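Local coordinates for esterase A (Caulobacter crescentus, PDB 5GKV), which is a penicillin-binding protein homologue of the beta-lactamase family that probably hydrolyses ester substrates by way of an acyl-enzyme intermediate, at residues Thr192-Asp197 with Leu204-Gly209; Ala86-Ala91 with Glu196-Pro201. All coordinates share one frame; numbering follows the deposited sequence.

Contact 1: Thr192-Asp197 with Leu204-Gly209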
ATOM      1  N   THR A 192     -15.188  -4.777   1.439  1.00 19.56           N
ATOM      2  CA  THR A 192     -16.539  -4.480   1.913  1.00 22.48           C
ATOM      3  C   THR A 192     -16.501  -3.763   3.253  1.00 19.84           C
ATOM      4  O   THR A 192     -17.189  -2.754   3.451  1.00 21.33           O
ATOM      5  CB  THR A 192     -17.359  -5.764   2.033  1.00 22.83           C
ATOM      6  OG1 THR A 192     -17.497  -6.357   0.740  1.00 23.99           O
ATOM      7  CG2 THR A 192     -18.750  -5.437   2.598  1.00 22.07           C
ATOM      8  N   ALA A 193     -15.697  -4.270   4.185  1.00 19.74           N
ATOM      9  CA  ALA A 193     -15.571  -3.602   5.474  1.00 18.86           C
ATOM     10  C   ALA A 193     -14.990  -2.205   5.312  1.00 20.72           C
ATOM     11  O   ALA A 193     -15.459  -1.257   5.952  1.00 20.16           O
ATOM     12  CB  ALA A 193     -14.711  -4.431   6.417  1.00 19.82           C
ATOM     13  N   LEU A 194     -13.957  -2.061   4.471  1.00 17.87           N
ATOM     14  CA  LEU A 194     -13.388  -0.740   4.217  1.00 18.29           C
ATOM     15  C   LEU A 194     -14.465   0.234   3.753  1.00 18.23           C
ATOM     16  O   LEU A 194     -14.546   1.371   4.235  1.00 17.23           O
ATOM     17  CB  LEU A 194     -12.275  -0.828   3.165  1.00 17.72           C
ATOM     18  CG  LEU A 194     -11.731   0.523   2.663  1.00 17.30           C
ATOM     19  CD1 LEU A 194     -10.979   1.281   3.750  1.00 16.77           C
ATOM     20  CD2 LEU A 194     -10.846   0.336   1.420  1.00 18.20           C
ATOM     21  N   ARG A 195     -15.290  -0.196   2.798  1.00 16.68           N
ATOM     22  CA  ARG A 195     -16.324   0.680   2.258  1.00 17.64           C
ATOM     23  C   ARG A 195     -17.396   0.979   3.309  1.00 23.61           C
ATOM     24  O   ARG A 195     -17.790   2.137   3.490  1.00 20.53           O
ATOM     25  CB  ARG A 195     -16.934   0.038   1.010  1.00 20.09           C
ATOM     26  CG  ARG A 195     -18.158   0.752   0.438  1.00 27.00           C
ATOM     27  CD  ARG A 195     -18.809  -0.054  -0.689  1.00 27.46           C
ATOM     28  NE  ARG A 195     -19.211  -1.408  -0.286  1.00 32.50           N
ATOM     29  CZ  ARG A 195     -20.391  -1.715   0.257  1.00 34.12           C
ATOM     30  NH1 ARG A 195     -21.289  -0.759   0.474  1.00 33.79           N
ATOM     31  NH2 ARG A 195     -20.679  -2.977   0.582  1.00 28.81           N
ATOM     32  N   GLU A 196     -17.851  -0.048   4.033  1.00 20.08           N
ATOM     33  CA  GLU A 196     -18.962   0.131   4.970  1.00 23.83           C
ATOM     34  C   GLU A 196     -18.543   0.918   6.204  1.00 21.51           C
ATOM     35  O   GLU A 196     -19.293   1.776   6.682  1.00 22.81           O
ATOM     36  CB  GLU A 196     -19.522  -1.230   5.400  1.00 27.44           C
ATOM     37  CG  GLU A 196     -20.320  -1.932   4.332  1.00 29.94           C
ATOM     38  CD  GLU A 196     -20.868  -3.269   4.803  1.00 33.74           C
ATOM     39  OE1 GLU A 196     -20.457  -3.739   5.889  1.00 33.71           O
ATOM     40  OE2 GLU A 196     -21.701  -3.847   4.076  1.00 34.67           O
ATOM     41  N   ASP A 197     -17.364   0.629   6.748  1.00 21.71           N
ATOM     42  CA  ASP A 197     -16.970   1.179   8.038  1.00 23.18           C
ATOM     43  C   ASP A 197     -16.188   2.480   7.931  1.00 23.19           C
ATOM     44  O   ASP A 197     -16.133   3.236   8.913  1.00 22.22           O
ATOM     45  CB  ASP A 197     -16.118   0.169   8.821  1.00 22.23           C
ATOM     46  CG  ASP A 197     -16.910  -1.068   9.270  1.00 28.98           C
ATOM     47  OD1 ASP A 197     -18.138  -1.143   9.050  1.00 31.81           O
ATOM     48  OD2 ASP A 197     -16.284  -1.983   9.832  1.00 38.61           O
ATOM     49  N   LEU A 204     -14.540   8.985   1.677  1.00 19.16           N
ATOM     50  CA  LEU A 204     -13.199   8.799   1.134  1.00 21.80           C
ATOM     51  C   LEU A 204     -13.297   8.141  -0.235  1.00 20.92           C
ATOM     52  O   LEU A 204     -13.942   7.099  -0.380  1.00 18.35           O
ATOM     53  CB  LEU A 204     -12.333   7.942   2.063  1.00 17.39           C
ATOM     54  CG  LEU A 204     -12.140   8.525   3.473  1.00 23.17           C
ATOM     55  CD1 LEU A 204     -11.383   7.575   4.360  1.00 24.94           C
ATOM     56  CD2 LEU A 204     -11.411   9.850   3.414  1.00 28.14           C
ATOM     57  N   ASP A 205     -12.639   8.740  -1.233  1.00 18.02           N
ATOM     58  CA  ASP A 205     -12.646   8.183  -2.586  1.00 18.27           C
ATOM     59  C   ASP A 205     -11.527   7.143  -2.696  1.00 18.19           C
ATOM     60  O   ASP A 205     -10.485   7.352  -3.325  1.00 15.74           O
ATOM     61  CB  ASP A 205     -12.503   9.296  -3.625  1.00 19.32           C
ATOM     62  CG  ASP A 205     -13.054   8.896  -4.975  1.00 21.43           C
ATOM     63  OD1 ASP A 205     -13.629   7.779  -5.096  1.00 18.35           O
ATOM     64  OD2 ASP A 205     -12.948   9.705  -5.911  1.00 19.49           O
ATOM     65  N   LEU A 206     -11.779   5.998  -2.058  1.00 16.02           N
ATOM     66  CA  LEU A 206     -10.802   4.927  -1.910  1.00 16.42           C
ATOM     67  C   LEU A 206     -11.557   3.605  -1.917  1.00 17.77           C
ATOM     68  O   LEU A 206     -12.589   3.474  -1.245  1.00 19.64           O
ATOM     69  CB  LEU A 206      -9.993   5.097  -0.614  1.00 15.04           C
ATOM     70  CG  LEU A 206      -9.298   3.832  -0.087  1.00 16.45           C
ATOM     71  CD1 LEU A 206      -8.126   3.403  -0.994  1.00 14.74           C
ATOM     72  CD2 LEU A 206      -8.858   3.991   1.374  1.00 19.92           C
ATOM     73  N   TRP A 207     -11.043   2.638  -2.677  1.00 17.13           N
ATOM     74  CA  TRP A 207     -11.777   1.426  -3.004  1.00 15.12           C
ATOM     75  C   TRP A 207     -10.832   0.234  -3.059  1.00 18.84           C
ATOM     76  O   TRP A 207      -9.735   0.327  -3.617  1.00 19.33           O
ATOM     77  CB  TRP A 207     -12.455   1.541  -4.377  1.00 17.33           C
ATOM     78  CG  TRP A 207     -13.241   2.778  -4.599  1.00 17.36           C
ATOM     79  CD1 TRP A 207     -12.760   4.048  -4.774  1.00 16.36           C
ATOM     80  CD2 TRP A 207     -14.671   2.875  -4.708  1.00 23.84           C
ATOM     81  NE1 TRP A 207     -13.797   4.932  -4.959  1.00 19.03           N
ATOM     82  CE2 TRP A 207     -14.981   4.241  -4.930  1.00 22.38           C
ATOM     83  CE3 TRP A 207     -15.715   1.944  -4.641  1.00 17.80           C
ATOM     84  CZ2 TRP A 207     -16.286   4.692  -5.084  1.00 19.29           C
ATOM     85  CZ3 TRP A 207     -17.016   2.396  -4.792  1.00 23.42           C
ATOM     86  CH2 TRP A 207     -17.289   3.760  -5.012  1.00 24.88           C
ATOM     87  N   ILE A 208     -11.274  -0.901  -2.530  1.00 16.51           N
ATOM     88  CA  ILE A 208     -10.663  -2.190  -2.846  1.00 18.64           C
ATOM     89  C   ILE A 208     -11.785  -3.050  -3.408  1.00 23.50           C
ATOM     90  O   ILE A 208     -12.727  -3.404  -2.684  1.00 20.12           O
ATOM     91  CB  ILE A 208      -9.999  -2.845  -1.629  1.00 12.77           C
ATOM     92  CG1 ILE A 208      -8.857  -1.959  -1.103  1.00 16.50           C
ATOM     93  CG2 ILE A 208      -9.467  -4.228  -2.003  1.00 17.98           C
ATOM     94  CD1 ILE A 208      -8.170  -2.522   0.166  1.00 14.88           C
ATOM     95  N   GLY A 209     -11.704  -3.353  -4.706  1.00 18.89           N
ATOM     96  CA  GLY A 209     -12.852  -3.852  -5.438  1.00 21.67           C
ATOM     97  C   GLY A 209     -13.679  -2.699  -5.980  1.00 21.07           C
ATOM     98  O   GLY A 209     -14.480  -2.103  -5.256  1.00 22.25           O
TER

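Contact 2: Ala86-Ala91 with Glu196-Pro201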
ATOM      1  N   ALA A  86      -4.594  -2.497   3.829  1.00 14.27           N
ATOM      2  CA  ALA A  86      -4.769  -3.819   4.413  1.00 15.37           C
ATOM      3  C   ALA A  86      -4.218  -3.856   5.832  1.00 15.53           C
ATOM      4  O   ALA A  86      -4.840  -4.428   6.738  1.00 18.57           O
ATOM      5  CB  ALA A  86      -4.085  -4.871   3.537  1.00 14.58           C
ATOM      6  N   ALA A  87      -3.061  -3.223   6.049  1.00 16.64           N
ATOM      7  CA  ALA A  87      -2.465  -3.233   7.379  1.00 18.60           C
ATOM      8  C   ALA A  87      -3.361  -2.524   8.383  1.00 16.45           C
ATOM      9  O   ALA A  87      -3.554  -3.010   9.503  1.00 16.82           O
ATOM     10  CB  ALA A  87      -1.082  -2.597   7.342  1.00 14.14           C
ATOM     11  N   LEU A  88      -3.927  -1.381   7.987  1.00 16.37           N
ATOM     12  CA  LEU A  88      -4.843  -0.662   8.863  1.00 14.42           C
ATOM     13  C   LEU A  88      -6.054  -1.520   9.216  1.00 15.13           C
ATOM     14  O   LEU A  88      -6.478  -1.557  10.373  1.00 14.21           O
ATOM     15  CB  LEU A  88      -5.275   0.649   8.189  1.00 15.73           C
ATOM     16  CG  LEU A  88      -6.147   1.665   8.951  1.00 19.33           C
ATOM     17  CD1 LEU A  88      -6.129   2.963   8.196  1.00 25.08           C
ATOM     18  CD2 LEU A  88      -7.580   1.255   9.079  1.00 31.44           C
ATOM     19  N   LEU A  89      -6.635  -2.209   8.231  1.00 14.35           N
ATOM     20  CA  LEU A  89      -7.826  -3.011   8.506  1.00 15.20           C
ATOM     21  C   LEU A  89      -7.527  -4.114   9.514  1.00 17.36           C
ATOM     22  O   LEU A  89      -8.336  -4.368  10.417  1.00 17.84           O
ATOM     23  CB  LEU A  89      -8.387  -3.595   7.209  1.00 18.16           C
ATOM     24  CG  LEU A  89      -8.930  -2.552   6.224  1.00 18.97           C
ATOM     25  CD1 LEU A  89      -9.316  -3.189   4.879  1.00 15.55           C
ATOM     26  CD2 LEU A  89     -10.113  -1.820   6.840  1.00 17.26           C
ATOM     27  N   ILE A  90      -6.357  -4.756   9.407  1.00 15.34           N
ATOM     28  CA  ILE A  90      -5.971  -5.752  10.405  1.00 19.93           C
ATOM     29  C   ILE A  90      -5.742  -5.084  11.756  1.00 16.82           C
ATOM     30  O   ILE A  90      -6.202  -5.578  12.793  1.00 19.94           O
ATOM     31  CB  ILE A  90      -4.720  -6.542   9.953  1.00 18.84           C
ATOM     32  CG1 ILE A  90      -5.038  -7.464   8.762  1.00 24.12           C
ATOM     33  CG2 ILE A  90      -4.152  -7.341  11.115  1.00 18.74           C
ATOM     34  CD1 ILE A  90      -5.996  -8.608   9.083  1.00 22.81           C
ATOM     35  N   ALA A  91      -5.013  -3.956  11.763  1.00 17.63           N
ATOM     36  CA  ALA A  91      -4.725  -3.248  13.009  1.00 18.30           C
ATOM     37  C   ALA A  91      -6.001  -2.927  13.781  1.00 21.67           C
ATOM     38  O   ALA A  91      -6.016  -2.972  15.022  1.00 18.45           O
ATOM     39  CB  ALA A  91      -3.963  -1.951  12.721  1.00 18.06           C
ATOM     40  N   GLU A 196     -17.851  -0.048   4.033  1.00 20.08           N
ATOM     41  CA  GLU A 196     -18.962   0.131   4.970  1.00 23.83           C
ATOM     42  C   GLU A 196     -18.543   0.918   6.204  1.00 21.51           C
ATOM     43  O   GLU A 196     -19.293   1.776   6.682  1.00 22.81           O
ATOM     44  CB  GLU A 196     -19.522  -1.230   5.400  1.00 27.44           C
ATOM     45  CG  GLU A 196     -20.320  -1.932   4.332  1.00 29.94           C
ATOM     46  CD  GLU A 196     -20.868  -3.269   4.803  1.00 33.74           C
ATOM     47  OE1 GLU A 196     -20.457  -3.739   5.889  1.00 33.71           O
ATOM     48  OE2 GLU A 196     -21.701  -3.847   4.076  1.00 34.67           O
ATOM     49  N   ASP A 197     -17.364   0.629   6.748  1.00 21.71           N
ATOM     50  CA  ASP A 197     -16.970   1.179   8.038  1.00 23.18           C
ATOM     51  C   ASP A 197     -16.188   2.480   7.931  1.00 23.19           C
ATOM     52  O   ASP A 197     -16.133   3.236   8.913  1.00 22.22           O
ATOM     53  CB  ASP A 197     -16.118   0.169   8.821  1.00 22.23           C
ATOM     54  CG  ASP A 197     -16.910  -1.068   9.270  1.00 28.98           C
ATOM     55  OD1 ASP A 197     -18.138  -1.143   9.050  1.00 31.81           O
ATOM     56  OD2 ASP A 197     -16.284  -1.983   9.832  1.00 38.61           O
ATOM     57  N   ILE A 198     -15.576   2.764   6.782  1.00 17.55           N
ATOM     58  CA  ILE A 198     -14.639   3.883   6.704  1.00 18.79           C
ATOM     59  C   ILE A 198     -14.964   4.805   5.534  1.00 19.20           C
ATOM     60  O   ILE A 198     -15.222   5.999   5.733  1.00 20.95           O
ATOM     61  CB  ILE A 198     -13.186   3.378   6.610  1.00 19.30           C
ATOM     62  CG1 ILE A 198     -12.825   2.569   7.871  1.00 22.85           C
ATOM     63  CG2 ILE A 198     -12.233   4.548   6.393  1.00 18.63           C
ATOM     64  CD1 ILE A 198     -11.386   2.015   7.885  1.00 21.36           C
ATOM     65  N   CYS A 199     -14.969   4.265   4.311  1.00 16.58           N
ATOM     66  CA  CYS A 199     -15.006   5.140   3.137  1.00 15.75           C
ATOM     67  C   CYS A 199     -16.388   5.730   2.891  1.00 21.54           C
ATOM     68  O   CYS A 199     -16.504   6.927   2.605  1.00 20.20           O
ATOM     69  CB  CYS A 199     -14.505   4.386   1.910  1.00 16.42           C
ATOM     70  SG  CYS A 199     -12.739   4.000   2.144  1.00 17.86           S
ATOM     71  N   GLU A 200     -17.447   4.930   3.007  1.00 21.14           N
ATOM     72  CA  GLU A 200     -18.783   5.516   2.887  1.00 25.78           C
ATOM     73  C   GLU A 200     -19.071   6.523   3.995  1.00 23.84           C
ATOM     74  O   GLU A 200     -19.445   7.661   3.673  1.00 24.04           O
ATOM     75  CB  GLU A 200     -19.843   4.409   2.802  1.00 29.61           C
ATOM     76  CG  GLU A 200     -20.028   3.870   1.381  1.00 29.21           C
ATOM     77  CD  GLU A 200     -20.919   2.629   1.303  1.00 39.22           C
ATOM     78  OE1 GLU A 200     -21.446   2.187   2.353  1.00 38.79           O
ATOM     79  OE2 GLU A 200     -21.083   2.091   0.182  1.00 32.67           O
ATOM     80  N   PRO A 201     -18.900   6.217   5.284  1.00 27.47           N
ATOM     81  CA  PRO A 201     -19.237   7.228   6.304  1.00 25.63           C
ATOM     82  C   PRO A 201     -18.396   8.480   6.226  1.00 27.17           C
ATOM     83  O   PRO A 201     -18.908   9.573   6.497  1.00 28.08           O
ATOM     84  CB  PRO A 201     -18.994   6.494   7.632  1.00 28.83           C
ATOM     85  CG  PRO A 201     -19.002   5.064   7.295  1.00 28.24           C
ATOM     86  CD  PRO A 201     -18.514   4.935   5.899  1.00 20.00           C
TER

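Contact 1: Thr192-Asp197 with Leu204-Gly209
L194 of helix segment T192-D197 faces I208 of strand 206-208, their CA atoms 7.7 Å apart, where the two elements run roughly antiparallel (151°) with axes approaching to 7.9 Å. The case illustrates how one leucine can join a helix to a strand without any hydrogen bond between the two segments. With its CG anti to the backbone N (chi1 172°), L194 directs its fork at the strand. CD2 does most of the touching, meeting CG1 of I208 at 3.9 Å and CG of L206 at 4.1 Å, while CD1 reaches CD2 of L206 at 4.2 Å. Both strand side chains cross the leucine at about a right angle. The CB of W207, between them, points away from the helix, though its indole swings back without close contact. D205, in the inverse gamma turn before the strand, steadies the ring: NE1 of W207 donates to OD1 of D205 over 2.9 Å, almost straight (172°), with the acceptor in the ring plane. OD2 of D205 forms a salt bridge with R217, so each carboxylate oxygen has a partner. V85 of helix 82-95 packs against both L194 and I208. The motif is a helix folded back by a short connection onto an edge strand of a small antiparallel sheet, 76-77/266-268/206-208.

Contact 2: Ala86-Ala91 with Glu196-Pro201
Apolar contact alone joins L88 and L89 to I198 across these two helices; no hydrogen bond or salt bridge passes between the segments. The CD1 methyl of I198 is the shared point, lying 4.1 Å from CD2 of L88 and 4.2 Å from CD2 of L89. It gets there through an extended chain: CG1 is anti to the carbonyl carbon (chi1 -62°) and CD1 continues the zigzag (chi2 180°), so that together with the leucine side chains it bridges the 9.9 Å between CA of L89 and CA of I198. The leucines differ in how they meet it: the CB of L88 points at the opposing helix, whereas L89 brings only the end of its side chain near. Such a light contact, 75 Å² in all, is helix-to-helix packing within the helical part of the beta-lactamase fold; helix 82-95 begins within what is by sequence the SxxK motif, whose serine is probably the nucleophile, as in relatives. Further apolar partners close in around it, L276 of helix 270-281 against both L88 and I198, and F182 of helix 173-186 against L89. On 196-201, E196 and D197 do not touch 86-91; both form salt bridges with R188, just before helix 190-202.

Helix 190-202 takes part in both contacts, which lie 7 Å apart by their centres; their segments overlap at E196 and D197, which touch across neither contact. Each is buried and rests on aliphatic branches, yet they differ in what they join: contact 1 sets the helix on an edge strand close by in sequence, whereas contact 2 ties it to a helix about a hundred residues earlier. Contact 1 is the broader, 191 against 75 Å². Directly between them, CD1 of L204 packs at 3.7 Å on CG2 of I198, and the partly exposed R195 makes a salt bridge from NH1 to OE2 of exposed E200 at 2.9 Å.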